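Local coordinates for universal stress protein MJ0577 (Methanocaldococcus jannaschii, PDB 1MJH), which binds ATP together with a manganese ion as a homodimeric member of the universal stress protein family, its wider cellular role being less certain, at residues 39-44 / 106-111; 84-89 / 99-104; 15-20 / 126-131. All blocks are in the same frame, centred on the assembly; numbering follows the deposited sequence.

Contact 1: residues 39-44 / 106-111; sequences LHVIDE and GIPHEE. With ATP (adenosine-5'-triphosphate), chain F.
V41 lays its CG1 methyl over the start of the helix that begins at P108, 3.6 Å from P108 CA and 3.8 Å from P108 CG. The same methyl also rests against the carbonyl of G106. The two branches divide the work: CG1, anti to the backbone N (chi1 -178°), takes the proline side, while CG2 meets E111 CB one helical turn further on, the two side chains crossing at about a right angle. Past V41 the strand ends meet in one parallel bridge, D43 with G106. G106 N donates to I42 O over 2.8 Å, and E44 N donates to G106 O. D43 CA adds a CH...O contact to that oxygen. G106 has a backbone shape in which a CB would press on the carbonyl oxygen of the preceding residue. In this HUP-clan α/β fold, the C-terminal ends of the parallel strands line the nucleotide site, and V41 reads the adenine there through its backbone: V41 N donates to ATP N1 (3.0 Å), and ATP N6 donates to V41 O (2.9 Å). P108 closes on the same amino group, with CG 3.5 Å from ATP N6, so one proline ring touches both V41 and the base. P108 also meets D43, the two side chains crossing at about a right angle, with P108 CD 3.8 Å from D43 CG; the carboxylate of D43 has its salt bridge with R45. At the outer margin, the extended chain of E44 brings OE2 to 3.8 Å from I107 CG1.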
loop_
_atom_site.group_PDB
_atom_site.type_symbol
_atom_site.label_atom_id
_atom_site.label_comp_id
_atom_site.label_asym_id
_atom_site.label_seq_id
_atom_site.Cartn_x
_atom_site.Cartn_y
_atom_site.Cartn_z
ATOM N N LEU B 39 -10.123 11.254 7.710
ATOM C CA LEU B 39 -10.661 12.144 6.683
ATOM C C LEU B 39 -11.830 11.614 5.894
ATOM O O LEU B 39 -11.729 10.496 5.414
ATOM C CB LEU B 39 -9.463 12.422 5.711
ATOM C CG LEU B 39 -9.860 13.178 4.454
ATOM C CD1 LEU B 39 -10.362 14.601 4.749
ATOM C CD2 LEU B 39 -8.609 13.300 3.544
ATOM N N HIS B 40 -12.918 12.379 5.758
ATOM C CA HIS B 40 -13.987 12.063 4.832
ATOM C C HIS B 40 -14.200 13.226 3.866
ATOM O O HIS B 40 -14.180 14.393 4.329
ATOM C CB HIS B 40 -15.324 11.713 5.562
ATOM C CG HIS B 40 -16.393 11.420 4.552
ATOM N ND1 HIS B 40 -17.503 12.163 4.268
ATOM C CD2 HIS B 40 -16.506 10.394 3.715
ATOM C CE1 HIS B 40 -18.226 11.580 3.308
ATOM N NE2 HIS B 40 -17.618 10.457 2.932
ATOM N N VAL B 41 -14.275 12.885 2.584
ATOM C CA VAL B 41 -14.502 13.913 1.564
ATOM C C VAL B 41 -15.923 13.774 1.060
ATOM O O VAL B 41 -16.341 12.795 0.430
ATOM C CB VAL B 41 -13.568 13.808 0.336
ATOM C CG1 VAL B 41 -13.797 14.915 -0.698
ATOM C CG2 VAL B 41 -12.141 13.889 0.836
ATOM N N ILE B 42 -16.674 14.899 1.195
ATOM C CA ILE B 42 -17.948 14.973 0.478
ATOM C C ILE B 42 -17.739 15.301 -0.990
ATOM O O ILE B 42 -17.173 16.359 -1.304
ATOM C CB ILE B 42 -18.836 16.114 1.064
ATOM C CG1 ILE B 42 -18.946 15.909 2.567
ATOM C CG2 ILE B 42 -20.198 16.149 0.391
ATOM C CD1 ILE B 42 -19.461 14.577 3.012
ATOM N N ASP B 43 -18.072 14.387 -1.919
ATOM C CA ASP B 43 -17.787 14.611 -3.324
ATOM C C ASP B 43 -18.588 15.810 -3.846
ATOM O O ASP B 43 -19.821 15.732 -3.843
ATOM C CB ASP B 43 -18.118 13.345 -4.117
ATOM C CG ASP B 43 -17.587 13.403 -5.538
ATOM O OD1 ASP B 43 -17.429 14.528 -6.061
ATOM O OD2 ASP B 43 -17.317 12.337 -6.115
ATOM N N GLU B 44 -17.910 16.849 -4.291
ATOM C CA GLU B 44 -18.594 18.008 -4.863
ATOM C C GLU B 44 -19.221 17.738 -6.229
ATOM O O GLU B 44 -20.126 18.481 -6.625
ATOM C CB GLU B 44 -17.603 19.163 -5.086
ATOM C CG GLU B 44 -16.600 18.791 -6.179
ATOM C CD GLU B 44 -15.611 19.888 -6.497
ATOM O OE1 GLU B 44 -15.041 20.467 -5.546
ATOM O OE2 GLU B 44 -15.414 20.135 -7.701
ATOM N N GLY B 106 -15.252 18.375 -1.670
ATOM C CA GLY B 106 -14.274 18.535 -2.747
ATOM C C GLY B 106 -14.164 17.237 -3.575
ATOM O O GLY B 106 -15.122 16.486 -3.601
ATOM N N ILE B 107 -13.137 17.156 -4.374
ATOM C CA ILE B 107 -12.921 15.940 -5.190
ATOM C C ILE B 107 -12.145 14.974 -4.289
ATOM O O ILE B 107 -11.024 15.273 -3.902
ATOM C CB ILE B 107 -12.117 16.359 -6.430
ATOM C CG1 ILE B 107 -12.845 17.428 -7.274
ATOM C CG2 ILE B 107 -11.913 15.118 -7.299
ATOM C CD1 ILE B 107 -12.040 17.902 -8.472
ATOM N N PRO B 108 -12.653 13.768 -3.985
ATOM C CA PRO B 108 -11.989 12.899 -3.024
ATOM C C PRO B 108 -10.531 12.637 -3.308
ATOM O O PRO B 108 -9.683 12.819 -2.404
ATOM C CB PRO B 108 -12.819 11.601 -3.104
ATOM C CG PRO B 108 -14.216 12.213 -3.295
ATOM C CD PRO B 108 -14.000 13.284 -4.371
ATOM N N HIS B 109 -10.132 12.198 -4.513
ATOM C CA HIS B 109 -8.717 11.844 -4.667
ATOM C C HIS B 109 -7.789 13.053 -4.531
ATOM O O HIS B 109 -6.729 12.953 -3.925
ATOM C CB HIS B 109 -8.436 11.097 -5.978
ATOM C CG HIS B 109 -8.425 11.948 -7.226
ATOM N ND1 HIS B 109 -9.545 12.128 -8.006
ATOM C CD2 HIS B 109 -7.423 12.638 -7.824
ATOM C CE1 HIS B 109 -9.256 12.906 -9.053
ATOM N NE2 HIS B 109 -8.004 13.216 -8.940
ATOM N N GLU B 110 -8.282 14.211 -4.964
ATOM C CA GLU B 110 -7.454 15.434 -4.831
ATOM C C GLU B 110 -7.278 15.877 -3.411
ATOM O O GLU B 110 -6.182 16.250 -3.010
ATOM C CB GLU B 110 -8.084 16.553 -5.690
ATOM C CG GLU B 110 -8.090 16.232 -7.171
ATOM C CD GLU B 110 -8.417 17.376 -8.109
ATOM O OE1 GLU B 110 -8.909 18.432 -7.668
ATOM O OE2 GLU B 110 -8.195 17.250 -9.334
ATOM N N GLU B 111 -8.349 15.797 -2.582
ATOM C CA GLU B 111 -8.222 16.183 -1.201
ATOM C C GLU B 111 -7.374 15.229 -0.401
ATOM O O GLU B 111 -6.660 15.632 0.534
ATOM C CB GLU B 111 -9.619 16.329 -0.530
ATOM C CG GLU B 111 -10.446 17.448 -1.165
ATOM C CD GLU B 111 -9.934 18.805 -0.695
ATOM O OE1 GLU B 111 -9.228 18.932 0.311
ATOM O OE2 GLU B 111 -10.294 19.749 -1.429
HETATM P PG ATP F . -15.243 4.290 -7.692
HETATM O O1G ATP F . -14.090 4.487 -8.614
HETATM O O2G ATP F . -15.355 5.432 -6.845
HETATM O O3G ATP F . -16.502 4.011 -8.397
HETATM P PB ATP F . -15.006 2.430 -5.412
HETATM O O1B ATP F . -15.294 0.990 -5.408
HETATM O O2B ATP F . -16.051 3.169 -4.696
HETATM O O3B ATP F . -14.824 2.932 -6.892
HETATM P PA ATP F . -12.773 3.968 -4.171
HETATM O O1A ATP F . -11.610 4.136 -5.007
HETATM O O2A ATP F . -13.657 5.074 -4.028
HETATM O O3A ATP F . -13.583 2.651 -4.727
HETATM O "O5'" ATP F . -12.532 3.488 -2.688
HETATM C "C5'" ATP F . -11.166 3.175 -2.313
HETATM C "C4'" ATP F . -10.866 3.792 -0.960
HETATM O "O4'" ATP F . -10.771 5.259 -1.161
HETATM C "C3'" ATP F . -11.923 3.653 0.124
HETATM O "O3'" ATP F . -11.880 2.382 0.789
HETATM C "C2'" ATP F . -11.542 4.844 1.039
HETATM O "O2'" ATP F . -10.405 4.471 1.843
HETATM C "C1'" ATP F . -11.173 5.920 -0.016
HETATM N N9 ATP F . -12.265 6.835 -0.320
HETATM C C8 ATP F . -13.153 6.802 -1.338
HETATM N N7 ATP F . -13.968 7.839 -1.372
HETATM C C5 ATP F . -13.639 8.547 -0.315
HETATM C C6 ATP F . -14.159 9.739 0.161
HETATM N N6 ATP F . -15.178 10.338 -0.455
HETATM N N1 ATP F . -13.608 10.235 1.265
HETATM C C2 ATP F . -12.546 9.620 1.881
HETATM N N3 ATP F . -11.970 8.470 1.490
HETATM C C4 ATP F . -12.615 8.005 0.395
#

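Contact 2: residues 84-89 / 99-104; sequences KMENIK and VKDIIV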
loop_
_atom_site.group_PDB
_atom_site.type_symbol
_atom_site.label_atom_id
_atom_site.label_comp_id
_atom_site.label_asym_id
_atom_site.label_seq_id
_atom_site.Cartn_x
_atom_site.Cartn_y
_atom_site.Cartn_z
ATOM N N LYS B 84 -20.954 9.043 11.863
ATOM C CA LYS B 84 -20.029 7.956 11.508
ATOM C C LYS B 84 -18.627 8.291 11.936
ATOM O O LYS B 84 -17.892 7.448 12.456
ATOM C CB LYS B 84 -20.132 7.632 10.008
ATOM C CG LYS B 84 -21.388 6.842 9.660
ATOM C CD LYS B 84 -21.695 6.766 8.182
ATOM C CE LYS B 84 -22.743 7.821 7.799
ATOM N NZ LYS B 84 -23.016 7.777 6.342
ATOM N N MET B 85 -18.158 9.529 11.701
ATOM C CA MET B 85 -16.807 9.909 12.063
ATOM C C MET B 85 -16.574 9.860 13.565
ATOM O O MET B 85 -15.490 9.487 14.022
ATOM C CB MET B 85 -16.533 11.309 11.488
ATOM C CG MET B 85 -16.408 11.408 9.968
ATOM S SD MET B 85 -14.873 10.731 9.219
ATOM C CE MET B 85 -13.921 12.288 9.300
ATOM N N GLU B 86 -17.603 10.248 14.354
ATOM C CA GLU B 86 -17.428 10.178 15.814
ATOM C C GLU B 86 -17.203 8.779 16.337
ATOM O O GLU B 86 -16.385 8.553 17.241
ATOM C CB GLU B 86 -18.693 10.784 16.470
ATOM C CG GLU B 86 -18.797 12.289 16.344
ATOM C CD GLU B 86 -17.610 13.064 16.872
ATOM O OE1 GLU B 86 -17.004 12.686 17.899
ATOM O OE2 GLU B 86 -17.195 14.100 16.295
ATOM N N ASN B 87 -17.918 7.762 15.830
ATOM C CA ASN B 87 -17.756 6.385 16.237
ATOM C C ASN B 87 -16.316 5.933 15.878
ATOM O O ASN B 87 -15.676 5.270 16.672
ATOM C CB ASN B 87 -18.763 5.463 15.540
ATOM C CG ASN B 87 -20.128 5.438 16.236
ATOM O OD1 ASN B 87 -20.178 5.550 17.469
ATOM N ND2 ASN B 87 -21.182 5.319 15.442
ATOM N N ILE B 88 -15.829 6.285 14.674
ATOM C CA ILE B 88 -14.445 5.867 14.346
ATOM C C ILE B 88 -13.385 6.558 15.206
ATOM O O ILE B 88 -12.401 6.005 15.660
ATOM C CB ILE B 88 -14.149 6.219 12.860
ATOM C CG1 ILE B 88 -15.143 5.450 11.967
ATOM C CG2 ILE B 88 -12.707 5.827 12.563
ATOM C CD1 ILE B 88 -15.154 6.026 10.545
ATOM N N LYS B 89 -13.584 7.869 15.375
ATOM C CA LYS B 89 -12.675 8.659 16.223
ATOM C C LYS B 89 -12.620 8.080 17.622
ATOM O O LYS B 89 -11.531 7.904 18.157
ATOM C CB LYS B 89 -13.152 10.123 16.229
ATOM C CG LYS B 89 -12.434 10.981 17.266
ATOM C CD LYS B 89 -12.599 12.460 16.951
ATOM C CE LYS B 89 -11.656 13.288 17.808
ATOM N NZ LYS B 89 -11.869 14.740 17.641
ATOM N N VAL B 99 -6.413 11.726 17.432
ATOM C CA VAL B 99 -7.116 11.765 16.160
ATOM C C VAL B 99 -7.547 13.168 15.767
ATOM O O VAL B 99 -8.232 13.870 16.536
ATOM C CB VAL B 99 -8.413 10.895 16.238
ATOM C CG1 VAL B 99 -9.166 10.987 14.902
ATOM C CG2 VAL B 99 -8.147 9.477 16.705
ATOM N N LYS B 100 -7.161 13.548 14.549
ATOM C CA LYS B 100 -7.612 14.799 13.981
ATOM C C LYS B 100 -8.645 14.463 12.909
ATOM O O LYS B 100 -8.288 13.970 11.824
ATOM C CB LYS B 100 -6.488 15.576 13.304
ATOM C CG LYS B 100 -6.967 16.896 12.693
ATOM C CD LYS B 100 -5.825 17.762 12.157
ATOM C CE LYS B 100 -6.355 19.032 11.511
ATOM N NZ LYS B 100 -5.253 19.897 10.962
ATOM N N ASP B 101 -9.913 14.782 13.223
ATOM C CA ASP B 101 -10.951 14.444 12.233
ATOM C C ASP B 101 -11.261 15.591 11.297
ATOM O O ASP B 101 -11.410 16.776 11.689
ATOM C CB ASP B 101 -12.215 13.955 12.942
ATOM C CG ASP B 101 -12.671 14.916 14.033
ATOM O OD1 ASP B 101 -11.852 15.375 14.833
ATOM O OD2 ASP B 101 -13.890 15.173 14.085
ATOM N N ILE B 102 -11.276 15.339 10.001
ATOM C CA ILE B 102 -11.576 16.311 8.957
ATOM C C ILE B 102 -12.677 15.890 8.011
ATOM O O ILE B 102 -12.683 14.785 7.450
ATOM C CB ILE B 102 -10.283 16.549 8.108
ATOM C CG1 ILE B 102 -9.125 17.011 8.993
ATOM C CG2 ILE B 102 -10.547 17.503 6.950
ATOM C CD1 ILE B 102 -7.767 17.020 8.279
ATOM N N ILE B 103 -13.668 16.753 7.769
ATOM C CA ILE B 103 -14.692 16.594 6.778
ATOM C C ILE B 103 -14.562 17.774 5.814
ATOM O O ILE B 103 -14.509 18.917 6.270
ATOM C CB ILE B 103 -16.136 16.525 7.273
ATOM C CG1 ILE B 103 -16.293 15.345 8.243
ATOM C CG2 ILE B 103 -17.135 16.454 6.130
ATOM C CD1 ILE B 103 -17.576 15.439 9.047
ATOM N N VAL B 104 -14.413 17.488 4.532
ATOM C CA VAL B 104 -14.231 18.567 3.575
ATOM C C VAL B 104 -15.019 18.279 2.311
ATOM O O VAL B 104 -15.247 17.105 1.989
ATOM C CB VAL B 104 -12.736 18.752 3.290
ATOM C CG1 VAL B 104 -12.184 17.478 2.632
ATOM C CG2 VAL B 104 -12.410 19.973 2.438
HETATM O O HOH W 1 -15.168 16.573 15.955
#
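K89 and D101 join the long helix 66-95, the helical arm of the beta-alpha-beta crossover between the neighbouring parallel strands 35-43 and 98-106, to the second of these strands, outermost in the sheet of this chain. The helix segment runs nearly antiparallel to the strand segment, at 165°, with the axes 9.8 Å apart. The charged pairing is a salt bridge, K89 NZ to D101 OD1 at 2.9 Å, and the ammonium meets this oxygen from well above the carboxylate plane. K89 gets there with CG anti to the backbone N (chi1 170°) and an extended chain beyond it. The other oxygen, D101 OD2, faces a like charge: E86 OE2 lies 4.1 Å away with the two carboxylate planes perpendicular, and a water that donates to both oxygens probably eases the repulsion. Apolar contacts flank the charges. The lysine stem lies over V99, K89 CG to V99 CG1 at 4.0 Å, before its end reaches the aspartate. An alanine in place of K89 would probably leave D101 without its positive mate beside E86 and uncover part of V99. Nearer the middle of the sheet, M85 is bent at chi2 and chi3, slides past I103 in the opposite direction with M85 CE 4.0 Å from I103 CG1, and also packs on L38 and H40. Against a polar atom, the same methyl M85 CE lies 3.3 Å from I102 O.

Contact 3: residues 15-20 / 126-131; sequences SETAEI and MGSHGK. With ATP (adenosine-5'-triphosphate), chain F.
The ATP-binding loop that follows strand 123-127 packs here against the first turn of helix 16-27, and S15 and T17 are the side chains that meet it. S15 lies against G130, with S15 CB 3.4 Å from G130 C. Its OG sits between the backbone N and the carbonyl carbon (chi1 63°), where it N-caps the helix by accepting from A18 N at 3.0 Å; OG is also hydrogen-bonded to D13. The stem of K131 passes beside S15, its CD reaching S15 CB. T17 brings CB to 3.2 Å from H129 O, and its CG2, anti to the backbone N, rests against G127 CA and S128 N. Between these segments no direct hydrogen bond forms; instead a water accepts from T17 N and donates to G130 O, bridging the two backbones. The carbonyl H129 O, pressed by T17 on one hand, also accepts the ribose hydroxyl ATP O3' at 2.8 Å. G127 N donates to ATP O2' at 3.3 Å and only weakly to O3'. Both glycines are tightly enclosed: a CB on G127 would run into T17 CG2 and ATP O3', and one on G130 would strike ATP O5'. Further along, G130 N gives a weak bond to the β-phosphate oxygen ATP O1B, and T132, N133, S141 and V142 complete the grip on ATP. The imidazole of H129 is fixed by two bonds, S128 OG lying in the plane at its edge, 2.7 Å from H129 ND1, and I137 O taking NE2. G127, G130, G140 and S141 fit the G-2X-G-9X-G(S/T) signature of ATP-binding universal stress proteins.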
loop_
_atom_site.group_PDB
_atom_site.type_symbol
_atom_site.label_atom_id
_atom_site.label_comp_id
_atom_site.label_asym_id
_atom_site.label_seq_id
_atom_site.Cartn_x
_atom_site.Cartn_y
_atom_site.Cartn_z
ATOM N N SER B 15 -17.328 2.803 3.619
ATOM C CA SER B 15 -17.680 1.567 2.897
ATOM C C SER B 15 -17.208 0.324 3.641
ATOM O O SER B 15 -16.437 0.412 4.591
ATOM C CB SER B 15 -17.022 1.544 1.513
ATOM O OG SER B 15 -15.590 1.539 1.675
ATOM N N GLU B 16 -17.754 -0.849 3.274
ATOM C CA GLU B 16 -17.272 -2.074 3.908
ATOM C C GLU B 16 -15.764 -2.227 3.768
ATOM O O GLU B 16 -15.091 -2.715 4.675
ATOM C CB GLU B 16 -17.981 -3.233 3.224
ATOM C CG GLU B 16 -17.484 -4.641 3.370
ATOM C CD GLU B 16 -18.328 -5.510 2.416
ATOM O OE1 GLU B 16 -19.440 -5.792 2.940
ATOM O OE2 GLU B 16 -17.898 -5.808 1.272
ATOM N N THR B 17 -15.234 -1.940 2.555
ATOM C CA THR B 17 -13.775 -2.113 2.403
ATOM C C THR B 17 -13.003 -1.094 3.247
ATOM O O THR B 17 -12.001 -1.462 3.857
ATOM C CB THR B 17 -13.381 -1.939 0.911
ATOM O OG1 THR B 17 -14.131 -2.919 0.133
ATOM C CG2 THR B 17 -11.939 -2.367 0.728
ATOM N N ALA B 18 -13.457 0.139 3.338
ATOM C CA ALA B 18 -12.768 1.108 4.219
ATOM C C ALA B 18 -12.787 0.585 5.656
ATOM O O ALA B 18 -11.909 0.872 6.480
ATOM C CB ALA B 18 -13.418 2.499 4.099
ATOM N N GLU B 19 -13.883 -0.083 6.103
ATOM C CA GLU B 19 -13.893 -0.650 7.471
ATOM C C GLU B 19 -12.876 -1.746 7.657
ATOM O O GLU B 19 -12.300 -1.851 8.738
ATOM C CB GLU B 19 -15.313 -1.170 7.789
ATOM C CG GLU B 19 -16.184 0.038 8.174
ATOM C CD GLU B 19 -15.938 0.402 9.647
ATOM O OE1 GLU B 19 -15.910 -0.452 10.578
ATOM O OE2 GLU B 19 -15.776 1.634 9.856
ATOM N N ILE B 20 -12.540 -2.542 6.601
ATOM C CA ILE B 20 -11.441 -3.466 6.712
ATOM C C ILE B 20 -10.142 -2.691 6.942
ATOM O O ILE B 20 -9.298 -3.100 7.742
ATOM C CB ILE B 20 -11.256 -4.385 5.481
ATOM C CG1 ILE B 20 -12.618 -5.046 5.181
ATOM C CG2 ILE B 20 -10.222 -5.470 5.781
ATOM C CD1 ILE B 20 -12.577 -5.914 3.922
ATOM N N MET B 126 -5.711 2.792 3.184
ATOM C CA MET B 126 -7.046 2.982 2.542
ATOM C C MET B 126 -7.524 1.663 1.962
ATOM O O MET B 126 -6.699 0.765 1.761
ATOM C CB MET B 126 -7.023 4.159 1.501
ATOM C CG MET B 126 -6.142 3.823 0.248
ATOM S SD MET B 126 -5.672 5.359 -0.769
ATOM C CE MET B 126 -7.363 5.902 -1.101
ATOM N N GLY B 127 -8.830 1.612 1.611
ATOM C CA GLY B 127 -9.292 0.364 0.975
ATOM C C GLY B 127 -8.952 0.357 -0.505
ATOM O O GLY B 127 -8.672 1.382 -1.132
ATOM N N SER B 128 -9.006 -0.868 -1.099
ATOM C CA SER B 128 -8.863 -0.986 -2.549
ATOM C C SER B 128 -10.130 -0.542 -3.287
ATOM O O SER B 128 -10.086 -0.153 -4.467
ATOM C CB SER B 128 -8.570 -2.430 -2.943
ATOM O OG SER B 128 -9.665 -3.268 -2.556
ATOM N N HIS B 129 -11.291 -0.648 -2.620
ATOM C CA HIS B 129 -12.596 -0.333 -3.191
ATOM C C HIS B 129 -13.425 0.377 -2.125
ATOM O O HIS B 129 -12.941 0.598 -1.028
ATOM C CB HIS B 129 -13.367 -1.634 -3.614
ATOM C CG HIS B 129 -12.676 -2.418 -4.699
ATOM N ND1 HIS B 129 -11.530 -3.165 -4.552
ATOM C CD2 HIS B 129 -13.037 -2.542 -6.015
ATOM C CE1 HIS B 129 -11.203 -3.700 -5.714
ATOM N NE2 HIS B 129 -12.113 -3.336 -6.645
ATOM N N GLY B 130 -14.611 0.812 -2.540
ATOM C CA GLY B 130 -15.356 1.747 -1.716
ATOM C C GLY B 130 -16.851 1.547 -1.875
ATOM O O GLY B 130 -17.251 0.381 -1.859
ATOM N N LYS B 131 -17.580 2.653 -1.938
ATOM C CA LYS B 131 -19.059 2.471 -1.987
ATOM C C LYS B 131 -19.534 1.898 -3.311
ATOM O O LYS B 131 -20.590 1.245 -3.285
ATOM C CB LYS B 131 -19.710 3.826 -1.713
ATOM C CG LYS B 131 -19.612 4.407 -0.308
ATOM C CD LYS B 131 -20.467 3.548 0.648
ATOM C CE LYS B 131 -20.703 4.284 1.948
ATOM N NZ LYS B 131 -21.798 3.613 2.720
HETATM P PG ATP F . -15.243 4.290 -7.692
HETATM O O1G ATP F . -14.090 4.487 -8.614
HETATM O O2G ATP F . -15.355 5.432 -6.845
HETATM O O3G ATP F . -16.502 4.011 -8.397
HETATM P PB ATP F . -15.006 2.430 -5.412
HETATM O O1B ATP F . -15.294 0.990 -5.408
HETATM O O2B ATP F . -16.051 3.169 -4.696
HETATM O O3B ATP F . -14.824 2.932 -6.892
HETATM P PA ATP F . -12.773 3.968 -4.171
HETATM O O1A ATP F . -11.610 4.136 -5.007
HETATM O O2A ATP F . -13.657 5.074 -4.028
HETATM O O3A ATP F . -13.583 2.651 -4.727
HETATM O "O5'" ATP F . -12.532 3.488 -2.688
HETATM C "C5'" ATP F . -11.166 3.175 -2.313
HETATM C "C4'" ATP F . -10.866 3.792 -0.960
HETATM O "O4'" ATP F . -10.771 5.259 -1.161
HETATM C "C3'" ATP F . -11.923 3.653 0.124
HETATM O "O3'" ATP F . -11.880 2.382 0.789
HETATM C "C2'" ATP F . -11.542 4.844 1.039
HETATM O "O2'" ATP F . -10.405 4.471 1.843
HETATM C "C1'" ATP F . -11.173 5.920 -0.016
HETATM N N9 ATP F . -12.265 6.835 -0.320
HETATM C C8 ATP F . -13.153 6.802 -1.338
HETATM N N7 ATP F . -13.968 7.839 -1.372
HETATM C C5 ATP F . -13.639 8.547 -0.315
HETATM C C6 ATP F . -14.159 9.739 0.161
HETATM N N6 ATP F . -15.178 10.338 -0.455
HETATM N N1 ATP F . -13.608 10.235 1.265
HETATM C C2 ATP F . -12.546 9.620 1.881
HETATM N N3 ATP F . -11.970 8.470 1.490
HETATM C C4 ATP F . -12.615 8.005 0.395
HETATM O O HOH W 2 -16.472 -1.661 -0.183
#

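The three contacts share the five-stranded parallel sheet, ordered 98-106, 35-43, 7-11, 123-127, 154-157. Along the chain contact 3 spans the widest interval, contact 1 falls within it and contact 2 within contact 1. Contacts 1 and 2 have centres 14 Å apart and touch through the pairing of neighbouring strands 35-43 and 98-106; the latter also leads on to helix 108-118. Contact 3 lies about 15 Å from contact 1, centre to centre, and about 16 Å from contact 2, touching neither. ATP spans the gap between contacts 1 and 3, its adenine at one and its ribose and phosphates at the other, while contact 2 packs a helix beside the adenine-side strands.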